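Local structure of cellulosomal scaffoldin (Bacteroides cellulosolvens, 2Y3N) at residues Y36-K41 with A132-G137. The protein supplies a type II cohesin module of the cellulosome scaffold, which holds the dockerin of an enzyme and so probably helps assemble cellulose-degrading complexes. Sequence-based numbering, arbitrary orientation.
Sequences YQFNIK and ATFENG
F134 turns the edge of its ring to a face of F38. The ring centroids are 5.0 Å apart and the planes stand at 88°, a T-shaped stack. F134 CE2 does the touching, 3.6 Å from F38 CG and set toward the rim of the F38 ring. Y36 CD1 lies over the opposite face, also near the rim. With chi1 -64° the F38 ring stands anti to its carbonyl carbon, which leaves a face turned to F134. I40 takes one face of F134. Its CG1 sits 4.1 Å from the F134 ring centroid in a CH-pi contact, and I40 CG2 presses on A132 CB at 3.5 Å, a tight contact. A leucine in place of F38 has no flat face, so the F134 edge would probably lose its aromatic mate and be freer to turn.

Backbone pairing sets I40 beside F134, an antiparallel non-hydrogen-bonded pair with both on one face of the sheet. K41 and T133 form the next, hydrogen-bonded pair, with K41 N to T133 O at 2.8 Å and T133 N to K41 O at 2.7 Å. A water also donates to K41 O and to T133 OG1. Just past the strand, E135 N donates one more bond to N39 O at 3.0 Å. On the other face, E135 OE2 lies beside the aliphatic part of K41, whose NZ bonds to Q86 O.

I25 of strand 20-28, in the other sheet, touches F38, I40 and F134. N136 points away, and its amide bonds to A143 O and G146 N. Near the start of segment 36-41, Q37 OE1 accepts from M17 N of the bound glycoside hydrolase chain. Two sheets packed face to face round an aromatic and aliphatic core make the beta-sandwich of a cohesin.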
# COMPACT_ATOMS: atom_id res chain seq x y z
N TYR C 36 -4.36 -4.57 0.92
CA TYR C 36 -4.12 -3.72 -0.30
C TYR C 36 -2.62 -3.63 -0.51
O TYR C 36 -1.86 -3.91 0.38
CB TYR C 36 -4.64 -2.30 -0.02
CG TYR C 36 -3.77 -1.56 0.97
CD1 TYR C 36 -2.62 -0.85 0.53
CD2 TYR C 36 -4.00 -1.65 2.31
CE1 TYR C 36 -1.79 -0.22 1.41
CE2 TYR C 36 -3.20 -0.97 3.21
CZ TYR C 36 -2.09 -0.27 2.74
OH TYR C 36 -1.26 0.35 3.62
N GLN C 37 -2.20 -3.27 -1.71
CA GLN C 37 -0.82 -2.81 -1.88
C GLN C 37 -0.94 -1.65 -2.85
O GLN C 37 -1.73 -1.73 -3.79
CB GLN C 37 0.06 -3.93 -2.45
CG GLN C 37 1.35 -3.42 -3.19
CD GLN C 37 2.26 -4.57 -3.62
OE1 GLN C 37 1.81 -5.71 -3.81
NE2 GLN C 37 3.57 -4.26 -3.79
N PHE C 38 -0.14 -0.61 -2.61
CA PHE C 38 -0.09 0.54 -3.49
C PHE C 38 1.34 0.73 -4.00
O PHE C 38 2.25 0.43 -3.26
CB PHE C 38 -0.48 1.85 -2.74
CG PHE C 38 -1.92 1.87 -2.25
CD1 PHE C 38 -2.96 1.41 -3.05
CD2 PHE C 38 -2.21 2.37 -0.99
CE1 PHE C 38 -4.26 1.42 -2.63
CE2 PHE C 38 -3.59 2.36 -0.50
CZ PHE C 38 -4.59 1.90 -1.35
N ASN C 39 1.46 1.23 -5.25
CA ASN C 39 2.62 1.92 -5.71
C ASN C 39 2.25 3.38 -6.00
O ASN C 39 1.40 3.63 -6.83
CB ASN C 39 3.17 1.26 -6.97
CG ASN C 39 3.92 -0.07 -6.67
OD1 ASN C 39 3.99 -0.55 -5.50
ND2 ASN C 39 4.53 -0.64 -7.71
N ILE C 40 2.97 4.30 -5.34
CA ILE C 40 2.67 5.71 -5.34
C ILE C 40 3.93 6.51 -5.74
O ILE C 40 4.95 6.48 -5.04
CB ILE C 40 2.13 6.20 -3.93
CG1 ILE C 40 0.86 5.41 -3.55
CG2 ILE C 40 1.79 7.69 -4.02
CD1 ILE C 40 0.31 5.82 -2.08
N LYS C 41 3.84 7.16 -6.90
CA LYS C 41 4.92 7.98 -7.41
C LYS C 41 4.71 9.40 -6.90
O LYS C 41 3.57 9.97 -7.00
CB LYS C 41 4.87 7.98 -8.96
CG LYS C 41 5.79 9.12 -9.58
CD LYS C 41 7.08 8.46 -10.05
CE LYS C 41 8.19 9.46 -10.45
NZ LYS C 41 8.96 10.07 -9.26
N ALA C 132 0.70 13.21 -5.67
CA ALA C 132 1.23 11.91 -5.97
C ALA C 132 0.38 11.22 -6.97
O ALA C 132 -0.79 11.69 -7.30
CB ALA C 132 1.34 11.08 -4.67
N THR C 133 0.94 10.13 -7.51
CA THR C 133 0.15 9.32 -8.47
C THR C 133 0.19 7.84 -8.18
O THR C 133 1.23 7.30 -8.03
CB THR C 133 0.65 9.60 -9.93
OG1 THR C 133 0.45 10.99 -10.15
CG2 THR C 133 -0.16 8.79 -11.00
N PHE C 134 -0.97 7.16 -8.17
CA PHE C 134 -0.96 5.72 -8.09
C PHE C 134 -0.65 5.17 -9.49
O PHE C 134 -1.32 5.50 -10.46
CB PHE C 134 -2.30 5.20 -7.64
CG PHE C 134 -2.62 5.53 -6.23
CD1 PHE C 134 -3.05 6.82 -5.90
CD2 PHE C 134 -2.53 4.54 -5.22
CE1 PHE C 134 -3.34 7.14 -4.55
CE2 PHE C 134 -2.93 4.89 -3.91
CZ PHE C 134 -3.32 6.16 -3.61
N GLU C 135 0.42 4.38 -9.58
CA GLU C 135 0.81 3.81 -10.86
C GLU C 135 1.77 2.63 -10.62
O GLU C 135 2.53 2.66 -9.67
CB GLU C 135 1.50 4.87 -11.74
CG GLU C 135 2.75 5.47 -11.18
CD GLU C 135 3.67 6.01 -12.27
OE1 GLU C 135 3.60 5.55 -13.44
OE2 GLU C 135 4.49 6.86 -11.95
N ASN C 136 1.73 1.66 -11.54
CA ASN C 136 2.54 0.41 -11.44
C ASN C 136 4.03 0.65 -11.46
O ASN C 136 4.57 1.22 -12.42
CB ASN C 136 2.19 -0.61 -12.56
CG ASN C 136 0.74 -0.98 -12.58
OD1 ASN C 136 -0.01 -0.73 -11.62
ND2 ASN C 136 0.31 -1.59 -13.69
N GLY C 137 4.70 0.23 -10.39
CA GLY C 137 6.16 0.11 -10.41
C GLY C 137 6.48 -1.27 -10.93
O GLY C 137 5.62 -2.00 -11.40
O HOH W 1 3.15 12.04 -9.07